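DUF3863 domain-containing protein (Parabacteroides distasonis, PDB 3LM3) is of unknown function but is probably a glycoside hydrolase or deacetylase acting on carbohydrates. Local coordinates at residues S189-A203 with W329-F343. Sequence-based numbering, arbitrary orientation.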
loop_
_atom_site.group_PDB
_atom_site.type_symbol
_atom_site.label_atom_id
_atom_site.label_comp_id
_atom_site.label_asym_id
_atom_site.label_seq_id
_atom_site.Cartn_x
_atom_site.Cartn_y
_atom_site.Cartn_z
ATOM N N SER A 189 0.117 0.609 8.955
ATOM C CA SER A 189 0.694 0.785 7.635
ATOM C C SER A 189 1.719 -0.280 7.308
ATOM O O SER A 189 2.062 -0.446 6.146
ATOM C CB SER A 189 1.288 2.164 7.483
ATOM O OG SER A 189 2.446 2.326 8.266
ATOM N N TYR A 190 2.227 -0.982 8.298
ATOM C CA TYR A 190 3.157 -2.089 8.085
ATOM C C TYR A 190 2.388 -3.395 8.215
ATOM O O TYR A 190 1.173 -3.398 8.532
ATOM C CB TYR A 190 4.354 -1.998 9.041
ATOM C CG TYR A 190 5.650 -1.410 8.462
ATOM C CD1 TYR A 190 5.645 -0.491 7.407
ATOM C CD2 TYR A 190 6.869 -1.750 9.037
ATOM C CE1 TYR A 190 6.826 0.023 6.909
ATOM C CE2 TYR A 190 8.066 -1.239 8.547
ATOM C CZ TYR A 190 8.037 -0.335 7.492
ATOM O OH TYR A 190 9.221 0.247 7.062
ATOM N N PRO A 191 3.055 -4.523 7.930
ATOM C CA PRO A 191 2.287 -5.749 7.708
ATOM C C PRO A 191 1.643 -6.279 8.972
ATOM O O PRO A 191 2.178 -6.136 10.078
ATOM C CB PRO A 191 3.330 -6.731 7.195
ATOM C CG PRO A 191 4.339 -5.810 6.524
ATOM C CD PRO A 191 4.453 -4.650 7.463
ATOM N N PHE A 192 0.464 -6.878 8.808
ATOM C CA PHE A 192 -0.258 -7.490 9.920
ATOM C C PHE A 192 -1.166 -8.596 9.408
ATOM O O PHE A 192 -1.478 -8.639 8.221
ATOM C CB PHE A 192 -1.096 -6.449 10.695
ATOM C CG PHE A 192 -2.187 -5.777 9.862
ATOM C CD1 PHE A 192 -1.874 -4.751 8.999
ATOM C CD2 PHE A 192 -3.520 -6.180 9.955
ATOM C CE1 PHE A 192 -2.848 -4.128 8.243
ATOM C CE2 PHE A 192 -4.502 -5.564 9.180
ATOM C CZ PHE A 192 -4.166 -4.555 8.318
ATOM N N TYR A 193 -1.584 -9.475 10.322
ATOM C CA TYR A 193 -2.628 -10.476 10.030
ATOM C C TYR A 193 -3.988 -9.863 10.374
ATOM O O TYR A 193 -4.208 -9.440 11.511
ATOM C CB TYR A 193 -2.388 -11.721 10.865
ATOM C CG TYR A 193 -1.124 -12.493 10.577
ATOM C CD1 TYR A 193 -1.016 -13.306 9.470
ATOM C CD2 TYR A 193 -0.069 -12.471 11.463
ATOM C CE1 TYR A 193 0.102 -14.063 9.249
ATOM C CE2 TYR A 193 1.088 -13.217 11.231
ATOM C CZ TYR A 193 1.158 -14.035 10.153
ATOM O OH TYR A 193 2.286 -14.811 9.871
ATOM N N PRO A 194 -4.899 -9.789 9.396
ATOM C CA PRO A 194 -6.187 -9.157 9.643
ATOM C C PRO A 194 -7.136 -10.061 10.453
ATOM O O PRO A 194 -6.992 -11.291 10.482
ATOM C CB PRO A 194 -6.721 -8.919 8.242
ATOM C CG PRO A 194 -6.146 -10.109 7.447
ATOM C CD PRO A 194 -4.788 -10.297 8.010
ATOM N N SER A 195 -8.080 -9.403 11.098
ATOM C CA SER A 195 -9.174 -10.045 11.813
ATOM C C SER A 195 -10.318 -10.444 10.882
ATOM O O SER A 195 -10.637 -9.737 9.923
ATOM C CB SER A 195 -9.726 -9.028 12.799
ATOM O OG SER A 195 -10.798 -9.527 13.582
ATOM N N THR A 196 -10.995 -11.558 11.208
ATOM C CA THR A 196 -12.227 -11.897 10.520
ATOM C C THR A 196 -13.289 -10.785 10.651
ATOM O O THR A 196 -14.197 -10.690 9.815
ATOM C CB THR A 196 -12.788 -13.239 11.045
ATOM O OG1 THR A 196 -12.900 -13.200 12.452
ATOM C CG2 THR A 196 -11.871 -14.417 10.643
ATOM N N GLU A 197 -13.132 -9.913 11.641
ATOM C CA GLU A 197 -14.039 -8.787 11.814
ATOM C C GLU A 197 -13.895 -7.690 10.773
ATOM O O GLU A 197 -14.874 -7.051 10.432
ATOM C CB GLU A 197 -13.864 -8.151 13.191
ATOM C CG GLU A 197 -14.245 -9.072 14.338
ATOM C CD GLU A 197 -14.037 -8.461 15.707
ATOM O OE1 GLU A 197 -13.781 -7.223 15.809
ATOM O OE2 GLU A 197 -14.079 -9.233 16.683
ATOM N N HIS A 198 -12.664 -7.407 10.325
ATOM C CA HIS A 198 -12.401 -6.222 9.540
ATOM C C HIS A 198 -10.971 -6.264 9.005
ATOM O O HIS A 198 -10.021 -6.467 9.778
ATOM C CB HIS A 198 -12.583 -4.971 10.400
ATOM C CG HIS A 198 -12.774 -3.716 9.607
ATOM N ND1 HIS A 198 -11.792 -3.147 8.809
ATOM C CD2 HIS A 198 -13.855 -2.901 9.507
ATOM C CE1 HIS A 198 -12.280 -2.050 8.252
ATOM N NE2 HIS A 198 -13.521 -1.866 8.683
ATOM N N PHE A 199 -10.853 -6.059 7.693
ATOM C CA PHE A 199 -9.568 -6.120 7.008
ATOM C C PHE A 199 -8.532 -5.104 7.527
ATOM O O PHE A 199 -7.332 -5.309 7.345
ATOM C CB PHE A 199 -9.737 -6.023 5.467
ATOM C CG PHE A 199 -9.978 -4.632 4.933
ATOM C CD1 PHE A 199 -11.129 -3.938 5.227
ATOM C CD2 PHE A 199 -9.083 -4.067 4.032
ATOM C CE1 PHE A 199 -11.349 -2.670 4.693
ATOM C CE2 PHE A 199 -9.312 -2.809 3.476
ATOM C CZ PHE A 199 -10.426 -2.090 3.836
ATOM N N CYS A 200 -8.979 -4.003 8.151
ATOM C CA CYS A 200 -8.082 -2.992 8.708
ATOM C C CYS A 200 -7.654 -3.277 10.154
ATOM O O CYS A 200 -6.766 -2.583 10.702
ATOM C CB CYS A 200 -8.767 -1.637 8.705
ATOM S SG CYS A 200 -8.911 -0.890 7.065
ATOM N N LYS A 201 -8.297 -4.255 10.800
ATOM C CA LYS A 201 -8.078 -4.568 12.211
ATOM C C LYS A 201 -7.113 -5.745 12.339
ATOM O O LYS A 201 -7.372 -6.816 11.767
ATOM C CB LYS A 201 -9.422 -4.951 12.873
ATOM C CG LYS A 201 -9.268 -5.415 14.289
ATOM C CD LYS A 201 -10.618 -5.655 15.008
ATOM C CE LYS A 201 -10.425 -6.635 16.167
ATOM N NZ LYS A 201 -11.540 -6.451 17.168
ATOM N N PRO A 202 -6.030 -5.611 13.094
ATOM C CA PRO A 202 -5.265 -6.814 13.418
ATOM C C PRO A 202 -6.086 -7.884 14.169
ATOM O O PRO A 202 -6.837 -7.564 15.087
ATOM C CB PRO A 202 -4.125 -6.293 14.295
ATOM C CG PRO A 202 -3.973 -4.821 13.886
ATOM C CD PRO A 202 -5.409 -4.398 13.639
ATOM N N ALA A 203 -5.957 -9.142 13.759
ATOM C CA ALA A 203 -6.520 -10.247 14.530
ATOM C C ALA A 203 -6.034 -10.150 15.974
ATOM O O ALA A 203 -4.849 -9.960 16.245
ATOM C CB ALA A 203 -6.124 -11.594 13.891
ATOM N N TRP A 329 7.999 -11.747 5.665
ATOM C CA TRP A 329 7.412 -11.260 6.904
ATOM C C TRP A 329 6.741 -12.408 7.668
ATOM O O TRP A 329 6.971 -12.593 8.861
ATOM C CB TRP A 329 6.457 -10.096 6.632
ATOM C CG TRP A 329 5.956 -9.435 7.862
ATOM C CD1 TRP A 329 6.474 -8.338 8.477
ATOM C CD2 TRP A 329 4.788 -9.793 8.611
ATOM N NE1 TRP A 329 5.727 -8.008 9.576
ATOM C CE2 TRP A 329 4.682 -8.893 9.681
ATOM C CE3 TRP A 329 3.829 -10.803 8.481
ATOM C CZ2 TRP A 329 3.643 -8.956 10.622
ATOM C CZ3 TRP A 329 2.803 -10.863 9.402
ATOM C CH2 TRP A 329 2.713 -9.946 10.455
ATOM N N ARG A 330 5.968 -13.205 6.958
ATOM C CA ARG A 330 5.222 -14.331 7.532
ATOM C C ARG A 330 6.156 -15.402 8.095
ATOM O O ARG A 330 5.785 -16.112 9.038
ATOM C CB ARG A 330 4.337 -14.910 6.420
ATOM C CG ARG A 330 3.492 -16.101 6.799
ATOM C CD ARG A 330 2.347 -16.272 5.760
ATOM N NE ARG A 330 1.588 -17.501 6.011
ATOM C CZ ARG A 330 1.840 -18.692 5.494
ATOM N NH1 ARG A 330 2.797 -18.902 4.595
ATOM N NH2 ARG A 330 1.073 -19.724 5.858
ATOM N N LYS A 331 7.350 -15.523 7.536
ATOM C CA LYS A 331 8.332 -16.467 8.062
ATOM C C LYS A 331 8.799 -16.072 9.468
ATOM O O LYS A 331 9.075 -16.953 10.300
ATOM C CB LYS A 331 9.510 -16.573 7.094
ATOM C CG LYS A 331 10.565 -17.580 7.470
ATOM C CD LYS A 331 11.328 -18.061 6.245
ATOM C CE LYS A 331 12.175 -16.956 5.634
ATOM N NZ LYS A 331 13.273 -17.514 4.775
ATOM N N GLN A 332 8.874 -14.775 9.720
ATOM C CA GLN A 332 9.400 -14.240 10.981
ATOM C C GLN A 332 8.310 -13.970 12.020
ATOM O O GLN A 332 8.509 -14.222 13.211
ATOM C CB GLN A 332 10.176 -12.953 10.694
ATOM C CG GLN A 332 10.812 -12.294 11.903
ATOM C CD GLN A 332 11.927 -13.122 12.499
ATOM O OE1 GLN A 332 12.536 -13.939 11.825
ATOM N NE2 GLN A 332 12.207 -12.906 13.782
ATOM N N TYR A 333 7.165 -13.464 11.579
ATOM C CA TYR A 333 6.104 -13.007 12.465
ATOM C C TYR A 333 4.931 -13.948 12.322
ATOM O O TYR A 333 4.384 -14.083 11.230
ATOM C CB TYR A 333 5.672 -11.570 12.072
ATOM C CG TYR A 333 6.781 -10.533 12.196
ATOM C CD1 TYR A 333 6.980 -9.867 13.400
ATOM C CD2 TYR A 333 7.644 -10.253 11.155
ATOM C CE1 TYR A 333 8.019 -8.937 13.544
ATOM C CE2 TYR A 333 8.693 -9.325 11.295
ATOM C CZ TYR A 333 8.855 -8.681 12.497
ATOM O OH TYR A 333 9.886 -7.774 12.645
ATOM N N LYS A 334 4.554 -14.605 13.417
ATOM C CA LYS A 334 3.539 -15.644 13.381
ATOM C C LYS A 334 2.195 -15.261 13.985
ATOM O O LYS A 334 1.202 -15.974 13.789
ATOM C CB LYS A 334 4.069 -16.884 14.102
ATOM C CG LYS A 334 5.337 -17.483 13.470
ATOM C CD LYS A 334 5.086 -17.869 12.004
ATOM C CE LYS A 334 6.251 -18.556 11.381
ATOM N NZ LYS A 334 5.979 -18.812 9.944
ATOM N N SER A 335 2.161 -14.165 14.732
ATOM C CA SER A 335 0.897 -13.609 15.262
ATOM C C SER A 335 1.092 -12.123 15.390
ATOM O O SER A 335 2.205 -11.611 15.228
ATOM C CB SER A 335 0.527 -14.196 16.616
ATOM O OG SER A 335 1.227 -13.544 17.640
ATOM N N ASN A 336 0.030 -11.410 15.717
ATOM C CA ASN A 336 0.157 -9.988 15.899
ATOM C C ASN A 336 0.727 -9.586 17.240
ATOM O O ASN A 336 0.923 -8.411 17.488
ATOM C CB ASN A 336 -1.182 -9.303 15.637
ATOM C CG ASN A 336 -1.646 -9.477 14.195
ATOM O OD1 ASN A 336 -0.836 -9.417 13.251
ATOM N ND2 ASN A 336 -2.945 -9.674 14.000
ATOM N N ASP A 337 1.070 -10.562 18.073
ATOM C CA ASP A 337 1.828 -10.262 19.280
ATOM C C ASP A 337 3.306 -10.040 18.983
ATOM O O ASP A 337 4.044 -9.573 19.851
ATOM C CB ASP A 337 1.733 -11.412 20.281
ATOM C CG ASP A 337 0.335 -11.625 20.814
ATOM O OD1 ASP A 337 -0.397 -10.636 21.010
ATOM O OD2 ASP A 337 0.019 -12.806 21.096
ATOM N N ASP A 338 3.744 -10.403 17.783
ATOM C CA ASP A 338 5.160 -10.458 17.447
ATOM C C ASP A 338 5.717 -9.141 16.899
ATOM O O ASP A 338 6.934 -9.026 16.743
ATOM C CB ASP A 338 5.427 -11.562 16.410
ATOM C CG ASP A 338 5.238 -12.954 16.961
ATOM O OD1 ASP A 338 5.141 -13.123 18.204
ATOM O OD2 ASP A 338 5.225 -13.904 16.134
ATOM N N TRP A 339 4.849 -8.172 16.600
ATOM C CA TRP A 339 5.286 -6.902 16.034
ATOM C C TRP A 339 4.768 -5.712 16.820
ATOM O O TRP A 339 3.792 -5.792 17.544
ATOM C CB TRP A 339 4.874 -6.756 14.563
ATOM C CG TRP A 339 3.407 -6.915 14.293
ATOM C CD1 TRP A 339 2.773 -8.058 13.903
ATOM C CD2 TRP A 339 2.390 -5.896 14.356
ATOM N NE1 TRP A 339 1.449 -7.822 13.713
ATOM C CE2 TRP A 339 1.175 -6.510 14.005
ATOM C CE3 TRP A 339 2.388 -4.541 14.666
ATOM C CZ2 TRP A 339 -0.025 -5.818 13.982
ATOM C CZ3 TRP A 339 1.183 -3.851 14.629
ATOM C CH2 TRP A 339 -0.005 -4.500 14.312
ATOM N N ASN A 340 5.487 -4.605 16.688
ATOM C CA ASN A 340 5.165 -3.368 17.361
ATOM C C ASN A 340 5.936 -2.316 16.579
ATOM O O ASN A 340 7.155 -2.294 16.635
ATOM C CB ASN A 340 5.586 -3.442 18.839
ATOM C CG ASN A 340 5.159 -2.246 19.642
ATOM O OD1 ASN A 340 5.015 -1.160 19.133
ATOM N ND2 ASN A 340 4.943 -2.468 20.945
ATOM N N TYR A 341 5.239 -1.517 15.774
ATOM C CA TYR A 341 5.889 -0.601 14.845
ATOM C C TYR A 341 5.881 0.841 15.337
ATOM O O TYR A 341 4.899 1.312 15.934
ATOM C CB TYR A 341 5.221 -0.631 13.491
ATOM C CG TYR A 341 5.062 -1.995 12.877
ATOM C CD1 TYR A 341 6.158 -2.832 12.647
ATOM C CD2 TYR A 341 3.811 -2.448 12.476
ATOM C CE1 TYR A 341 6.014 -4.074 12.040
ATOM C CE2 TYR A 341 3.644 -3.688 11.867
ATOM C CZ TYR A 341 4.751 -4.498 11.665
ATOM O OH TYR A 341 4.607 -5.716 11.018
ATOM N N ARG A 342 6.997 1.509 15.109
ATOM C CA ARG A 342 7.167 2.916 15.440
ATOM C C ARG A 342 7.807 3.631 14.262
ATOM O O ARG A 342 8.681 3.064 13.590
ATOM C CB ARG A 342 8.069 3.080 16.656
ATOM C CG ARG A 342 7.446 2.546 17.926
ATOM C CD ARG A 342 8.426 2.546 19.079
ATOM N NE ARG A 342 9.522 1.652 18.764
ATOM C CZ ARG A 342 10.736 1.661 19.304
ATOM N NH1 ARG A 342 11.064 2.545 20.252
ATOM N NH2 ARG A 342 11.632 0.757 18.897
ATOM N N PHE A 343 7.355 4.866 14.032
ATOM C CA PHE A 343 7.946 5.767 13.061
ATOM C C PHE A 343 8.055 7.160 13.624
ATOM O O PHE A 343 7.209 7.564 14.420
ATOM C CB PHE A 343 7.112 5.817 11.771
ATOM C CG PHE A 343 6.937 4.481 11.134
ATOM C CD1 PHE A 343 7.935 3.940 10.346
ATOM C CD2 PHE A 343 5.787 3.743 11.342
ATOM C CE1 PHE A 343 7.800 2.663 9.817
ATOM C CE2 PHE A 343 5.648 2.453 10.781
ATOM C CZ PHE A 343 6.655 1.934 10.012
HETATM O O HOH W 1 -2.596 -12.255 16.549
#
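F192 and N336 bring the two backbones closest, 6.5 Å between their CA atoms, where the extended run 190-193 passes the link from the end of helix 322-332 to strand 341-346. That link, with its type I turn S335-D338, carries the chain from the part of the fold built on parallel strands to the antiparallel sheet 341-389; facing N336, residues 193-203 double back in a hairpin-like loop. The side-chain amide of N336 bridges both arms of this loop. Its OD1 accepts the backbone N-H of Y193 (3.0 Å) on a lone pair, and ND2 gives one N-H to Y193 O (2.8 Å) and the other to A203 O, nearly straight at 175°. W339 NE1 also donates to OD1, so four bonds fix the amide's rotation. Two residues before Y193, P191 lays CB over the five-membered ring of W329, 3.5 Å from its centroid, while Y333 CB covers the opposite face. The indole gets there because its CG stands anti to the backbone N (chi1 -173°), and its CZ3 lies above the Y193 ring, offset toward its rim, the two planes oblique. W329 NE1 donates to Y341 OH (2.9 Å). Replacing W329 with an alanine is likely to leave P191 CB without the indole face and Y341 OH without that N-H. Y190, Y341 and F343 form an aromatic cluster: Y190 sets CB over the Y341 ring and turns its ring edge to the same face, whereas the edge of F343 points into the face of Y190 in a T-shaped pair, planes 79° apart. The Y190 hydroxyl bonds to H269 and W281. At the helix end, Y193 OH donates to Y333 O (2.6 Å); Y341 OH donates to P191 O at 2.6 Å, somewhat tilted from the carbonyl plane.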